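Local coordinates for PA14 domain-containing protein (Clostridium clariflavum, PDB 6QDI) that probably senses plant biomass outside the cell as the tandem, calcium-binding PA14 part of a membrane-bound RsgI-like anti-sigma factor, at residues 23-35 and 108-121. Sequence-based numbering, arbitrary orientation.
Sequences DKTIDFFWGVNSP and LEYFNNTGNGFVKL. With CA (calcium ion), chain D.
Phe28 and Val119 pair through both backbone bonds, Phe28 N to Val119 O at 2.9 Å and Val119 N to Phe28 O at 3.0 Å, and so set the antiparallel register of strands 27-31 and 117-121. Trp30 N to Gly117 O and Leu121 N to Ile26 O extend the pairing in both directions. On the outer face, the rings of Phe29 and Phe118 lie nearly parallel, planes 6° apart, yet are slid so far that they barely overlap; Phe29 CD2 rests 3.9 Å from Phe118 CB. Farther along this face, Asp27 and the extended Lys120 run side by side, and one water joins Asp27 OD1 to Lys120 NZ. On the inner face, Trp30 turns its indole edge to Tyr110, with CZ3 3.6 Å from Tyr110 CE2 and the ring planes oblique at 52°. Phe28 CB and Pro35 CB sit over opposite faces of the indole, each toward its rim, and would limit its rotation, while Tyr110 OH is hydrogen-bonded to Asp68 O. With CG1 beside its backbone N (chi1 -54°), Ile26 sends CD1 tip to tip onto Leu108 CD1, 3.6 Å away. At the far end, calcium is bound by Asn112 OD1 at 2.3 Å, Thr114 O and Asn116 O, its site including Asp68 and Asn69. Asn112 ND2 also donates an almost straight bond to Gly115 O, tying down the loop between the strands. The contact thus bridges the two sheets of the PA14 beta-sandwich: strand 27-31 borders 117-125, which pairs on with 59-68, whereas 104-113 lies in the facing sheet between 44-53 and 71-75.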
loop_
_atom_site.group_PDB
_atom_site.type_symbol
_atom_site.label_atom_id
_atom_site.label_comp_id
_atom_site.label_asym_id
_atom_site.label_seq_id
_atom_site.Cartn_x
_atom_site.Cartn_y
_atom_site.Cartn_z
ATOM N N ASP A 23 6.482 -3.551 -16.712
ATOM C CA ASP A 23 5.420 -3.068 -17.570
ATOM C C ASP A 23 6.043 -2.391 -18.800
ATOM O O ASP A 23 6.920 -1.545 -18.683
ATOM C CB ASP A 23 4.545 -2.096 -16.787
ATOM C CG ASP A 23 3.812 -2.779 -15.647
ATOM O OD1 ASP A 23 3.229 -3.858 -15.861
ATOM O OD2 ASP A 23 3.860 -2.188 -14.523
ATOM N N LYS A 24 5.587 -2.754 -19.986
ATOM C CA LYS A 24 6.244 -2.278 -21.194
ATOM C C LYS A 24 6.145 -0.785 -21.394
ATOM O O LYS A 24 7.107 -0.170 -21.827
ATOM C CB LYS A 24 5.731 -3.008 -22.430
ATOM C CG LYS A 24 6.150 -4.471 -22.463
ATOM C CD LYS A 24 5.751 -5.116 -23.771
ATOM C CE LYS A 24 6.061 -6.619 -23.778
ATOM N NZ LYS A 24 7.527 -6.899 -23.775
ATOM N N THR A 25 5.005 -0.221 -20.998
ATOM C CA THR A 25 4.753 1.195 -21.027
ATOM C C THR A 25 3.871 1.539 -19.820
ATOM O O THR A 25 3.284 0.631 -19.211
ATOM C CB THR A 25 3.983 1.608 -22.310
ATOM O OG1 THR A 25 2.730 0.954 -22.326
ATOM C CG2 THR A 25 4.759 1.317 -23.594
ATOM N N ILE A 26 3.776 2.835 -19.494
ATOM C CA ILE A 26 2.811 3.275 -18.456
ATOM C C ILE A 26 1.553 3.719 -19.191
ATOM O O ILE A 26 1.425 4.863 -19.609
ATOM C CB ILE A 26 3.388 4.381 -17.541
ATOM C CG1 ILE A 26 4.716 3.939 -16.915
ATOM C CG2 ILE A 26 2.359 4.683 -16.451
ATOM C CD1 ILE A 26 5.269 4.793 -15.789
ATOM N N ASP A 27 0.622 2.782 -19.338
ATOM C CA ASP A 27 -0.588 2.987 -20.109
ATOM C C ASP A 27 -1.605 2.001 -19.600
ATOM O O ASP A 27 -1.666 0.876 -20.098
ATOM C CB ASP A 27 -0.279 2.780 -21.595
ATOM C CG ASP A 27 -1.461 2.999 -22.501
ATOM O OD1 ASP A 27 -2.484 3.593 -22.081
ATOM O OD2 ASP A 27 -1.294 2.578 -23.645
ATOM N N PHE A 28 -2.317 2.383 -18.547
ATOM C CA PHE A 28 -3.183 1.461 -17.825
ATOM C C PHE A 28 -4.557 2.030 -17.614
ATOM O O PHE A 28 -4.715 3.203 -17.270
ATOM C CB PHE A 28 -2.589 1.108 -16.458
ATOM C CG PHE A 28 -1.406 0.220 -16.570
ATOM C CD1 PHE A 28 -1.578 -1.108 -16.823
ATOM C CD2 PHE A 28 -0.114 0.695 -16.437
ATOM C CE1 PHE A 28 -0.504 -1.967 -16.951
ATOM C CE2 PHE A 28 0.984 -0.165 -16.566
ATOM C CZ PHE A 28 0.781 -1.482 -16.836
ATOM N N PHE A 29 -5.544 1.179 -17.808
ATOM C CA PHE A 29 -6.892 1.505 -17.492
ATOM C C PHE A 29 -7.475 0.292 -16.784
ATOM O O PHE A 29 -7.641 -0.769 -17.439
ATOM C CB PHE A 29 -7.698 1.850 -18.751
ATOM C CG PHE A 29 -9.094 2.261 -18.465
ATOM C CD1 PHE A 29 -10.101 1.297 -18.139
ATOM C CD2 PHE A 29 -9.485 3.580 -18.524
ATOM C CE1 PHE A 29 -11.391 1.663 -17.870
ATOM C CE2 PHE A 29 -10.785 3.919 -18.289
ATOM C CZ PHE A 29 -11.718 2.967 -17.944
ATOM N N TRP A 30 -7.725 0.403 -15.481
ATOM C CA TRP A 30 -8.089 -0.751 -14.660
ATOM C C TRP A 30 -9.573 -0.818 -14.329
ATOM O O TRP A 30 -10.032 -1.816 -13.763
ATOM C CB TRP A 30 -7.232 -0.767 -13.394
ATOM C CG TRP A 30 -5.818 -1.077 -13.651
ATOM C CD1 TRP A 30 -5.306 -2.202 -14.252
ATOM C CD2 TRP A 30 -4.681 -0.291 -13.295
ATOM N NE1 TRP A 30 -3.948 -2.154 -14.300
ATOM C CE2 TRP A 30 -3.534 -0.999 -13.692
ATOM C CE3 TRP A 30 -4.525 0.952 -12.682
ATOM C CZ2 TRP A 30 -2.241 -0.517 -13.476
ATOM C CZ3 TRP A 30 -3.220 1.429 -12.478
ATOM C CH2 TRP A 30 -2.125 0.702 -12.875
ATOM N N GLY A 31 -10.343 0.244 -14.649
ATOM C CA GLY A 31 -11.740 0.226 -14.286
ATOM C C GLY A 31 -11.824 0.202 -12.786
ATOM O O GLY A 31 -11.014 0.806 -12.090
ATOM N N VAL A 32 -12.782 -0.565 -12.290
ATOM C CA VAL A 32 -12.929 -0.723 -10.840
ATOM C C VAL A 32 -12.281 -1.999 -10.350
ATOM O O VAL A 32 -12.475 -2.364 -9.181
ATOM C CB VAL A 32 -14.394 -0.631 -10.342
ATOM C CG1 VAL A 32 -14.906 0.779 -10.587
ATOM C CG2 VAL A 32 -15.288 -1.655 -10.992
ATOM N N ASN A 33 -11.528 -2.699 -11.189
ATOM C CA ASN A 33 -10.873 -3.943 -10.774
ATOM C C ASN A 33 -9.420 -3.742 -10.504
ATOM O O ASN A 33 -8.849 -2.731 -10.833
ATOM C CB ASN A 33 -11.040 -4.984 -11.836
ATOM C CG ASN A 33 -12.457 -5.463 -11.880
ATOM O OD1 ASN A 33 -13.093 -5.678 -10.821
ATOM N ND2 ASN A 33 -12.988 -5.569 -13.061
ATOM N N SER A 34 -8.824 -4.740 -9.920
ATOM C CA SER A 34 -7.487 -4.702 -9.516
ATOM C C SER A 34 -6.477 -4.701 -10.681
ATOM O O SER A 34 -6.779 -5.281 -11.740
ATOM C CB SER A 34 -7.341 -6.012 -8.700
ATOM O OG SER A 34 -6.075 -6.150 -8.254
ATOM N N PRO A 35 -5.243 -4.203 -10.471
ATOM C CA PRO A 35 -4.236 -4.424 -11.519
ATOM C C PRO A 35 -3.725 -5.826 -11.655
ATOM O O PRO A 35 -3.078 -6.118 -12.664
ATOM C CB PRO A 35 -3.042 -3.535 -11.117
ATOM C CG PRO A 35 -3.540 -2.647 -10.099
ATOM C CD PRO A 35 -4.739 -3.275 -9.442
ATOM N N LEU A 108 7.727 7.135 -11.202
ATOM C CA LEU A 108 6.347 7.568 -11.289
ATOM C C LEU A 108 5.605 6.823 -10.183
ATOM O O LEU A 108 5.580 5.596 -10.178
ATOM C CB LEU A 108 5.755 7.267 -12.656
ATOM C CG LEU A 108 4.405 7.957 -12.998
ATOM C CD1 LEU A 108 4.155 7.926 -14.494
ATOM C CD2 LEU A 108 3.191 7.379 -12.326
ATOM N N GLU A 109 4.998 7.587 -9.272
ATOM C CA GLU A 109 4.171 7.038 -8.214
ATOM C C GLU A 109 2.700 7.362 -8.502
ATOM O O GLU A 109 2.391 8.441 -9.009
ATOM C CB GLU A 109 4.612 7.602 -6.869
ATOM C CG GLU A 109 5.953 7.061 -6.440
ATOM C CD GLU A 109 6.574 7.681 -5.211
ATOM O OE1 GLU A 109 6.002 8.625 -4.637
ATOM O OE2 GLU A 109 7.618 7.147 -4.780
ATOM N N TYR A 110 1.827 6.422 -8.164
ATOM C CA TYR A 110 0.421 6.497 -8.550
ATOM C C TYR A 110 -0.442 5.878 -7.450
ATOM O O TYR A 110 -0.029 4.878 -6.839
ATOM C CB TYR A 110 0.252 5.681 -9.868
ATOM C CG TYR A 110 -1.187 5.311 -10.126
ATOM C CD1 TYR A 110 -2.082 6.206 -10.684
ATOM C CD2 TYR A 110 -1.687 4.090 -9.687
ATOM C CE1 TYR A 110 -3.424 5.889 -10.812
ATOM C CE2 TYR A 110 -3.033 3.778 -9.757
ATOM C CZ TYR A 110 -3.907 4.693 -10.313
ATOM O OH TYR A 110 -5.233 4.368 -10.390
ATOM N N PHE A 111 -1.663 6.392 -7.266
ATOM C CA PHE A 111 -2.637 5.695 -6.443
ATOM C C PHE A 111 -4.032 5.754 -6.978
ATOM O O PHE A 111 -4.429 6.744 -7.610
ATOM C CB PHE A 111 -2.598 6.142 -4.953
ATOM C CG PHE A 111 -3.200 7.503 -4.653
ATOM C CD1 PHE A 111 -4.552 7.639 -4.350
ATOM C CD2 PHE A 111 -2.418 8.642 -4.627
ATOM C CE1 PHE A 111 -5.099 8.861 -4.033
ATOM C CE2 PHE A 111 -2.967 9.871 -4.288
ATOM C CZ PHE A 111 -4.298 10.003 -3.999
ATOM N N ASN A 112 -4.813 4.730 -6.637
ATOM C CA ASN A 112 -6.264 4.716 -6.787
ATOM C C ASN A 112 -6.889 4.700 -5.417
ATOM O O ASN A 112 -6.577 3.825 -4.606
ATOM C CB ASN A 112 -6.765 3.549 -7.607
ATOM C CG ASN A 112 -8.226 3.716 -7.970
ATOM O OD1 ASN A 112 -8.707 4.838 -7.973
ATOM N ND2 ASN A 112 -8.942 2.628 -8.284
ATOM N N ASN A 113 -7.802 5.644 -5.157
ATOM C CA ASN A 113 -8.540 5.728 -3.901
ATOM C C ASN A 113 -10.045 5.673 -4.218
ATOM O O ASN A 113 -10.720 6.702 -4.174
ATOM C CB ASN A 113 -8.178 7.000 -3.170
ATOM C CG ASN A 113 -8.843 7.119 -1.813
ATOM O OD1 ASN A 113 -9.433 6.212 -1.286
ATOM N ND2 ASN A 113 -8.702 8.263 -1.239
ATOM N N THR A 114 -10.507 4.456 -4.511
ATOM C CA THR A 114 -11.885 4.080 -4.910
ATOM C C THR A 114 -12.186 4.415 -6.362
ATOM O O THR A 114 -11.568 5.290 -6.993
ATOM C CB THR A 114 -13.005 4.646 -4.017
ATOM O OG1 THR A 114 -13.268 6.029 -4.288
ATOM C CG2 THR A 114 -12.701 4.422 -2.552
ATOM N N GLY A 115 -13.168 3.708 -6.893
ATOM C CA GLY A 115 -13.654 3.956 -8.234
ATOM C C GLY A 115 -12.669 3.535 -9.295
ATOM O O GLY A 115 -11.805 2.681 -9.094
ATOM N N ASN A 116 -12.836 4.134 -10.458
ATOM C CA ASN A 116 -11.983 3.872 -11.590
ATOM C C ASN A 116 -10.524 4.168 -11.215
ATOM O O ASN A 116 -10.237 5.076 -10.429
ATOM C CB ASN A 116 -12.383 4.785 -12.759
ATOM C CG ASN A 116 -11.972 4.244 -14.138
ATOM O OD1 ASN A 116 -11.277 3.229 -14.276
ATOM N ND2 ASN A 116 -12.394 4.969 -15.172
ATOM N N GLY A 117 -9.614 3.441 -11.852
ATOM C CA GLY A 117 -8.191 3.678 -11.761
ATOM C C GLY A 117 -7.590 3.660 -13.155
ATOM O O GLY A 117 -7.825 2.733 -13.901
ATOM N N PHE A 118 -6.819 4.707 -13.485
ATOM C CA PHE A 118 -6.109 4.752 -14.746
ATOM C C PHE A 118 -4.893 5.669 -14.609
ATOM O O PHE A 118 -4.903 6.606 -13.812
ATOM C CB PHE A 118 -7.010 5.142 -15.928
ATOM C CG PHE A 118 -7.781 6.422 -15.778
ATOM C CD1 PHE A 118 -7.163 7.657 -15.952
ATOM C CD2 PHE A 118 -9.153 6.385 -15.589
ATOM C CE1 PHE A 118 -7.896 8.842 -15.875
ATOM C CE2 PHE A 118 -9.893 7.567 -15.548
ATOM C CZ PHE A 118 -9.271 8.778 -15.672
ATOM N N VAL A 119 -3.892 5.425 -15.453
ATOM C CA VAL A 119 -2.726 6.266 -15.509
ATOM C C VAL A 119 -2.050 6.037 -16.859
ATOM O O VAL A 119 -1.800 4.890 -17.271
ATOM C CB VAL A 119 -1.782 6.044 -14.321
ATOM C CG1 VAL A 119 -1.288 4.627 -14.160
ATOM C CG2 VAL A 119 -0.609 7.003 -14.375
ATOM N N LYS A 120 -1.753 7.120 -17.545
ATOM C CA LYS A 120 -1.136 7.071 -18.866
ATOM C C LYS A 120 -0.078 8.147 -18.969
ATOM O O LYS A 120 -0.380 9.319 -18.706
ATOM C CB LYS A 120 -2.220 7.332 -19.948
ATOM C CG LYS A 120 -1.821 7.219 -21.385
ATOM C CD LYS A 120 -3.055 7.305 -22.303
ATOM C CE LYS A 120 -2.805 7.713 -23.740
ATOM N NZ LYS A 120 -4.014 7.401 -24.527
ATOM N N LEU A 121 1.137 7.755 -19.369
ATOM C CA LEU A 121 2.284 8.684 -19.538
ATOM C C LEU A 121 2.633 8.848 -21.014
ATOM O O LEU A 121 3.016 7.868 -21.683
ATOM C CB LEU A 121 3.512 8.144 -18.791
ATOM C CG LEU A 121 4.752 9.016 -18.893
ATOM C CD1 LEU A 121 4.578 10.332 -18.170
ATOM C CD2 LEU A 121 5.942 8.217 -18.394
HETATM CA CA CA D . -10.304 6.472 -8.521
HETATM O O HOH W 1 4.630 5.052 -21.168
HETATM O O HOH W 2 -4.449 4.697 -23.901
#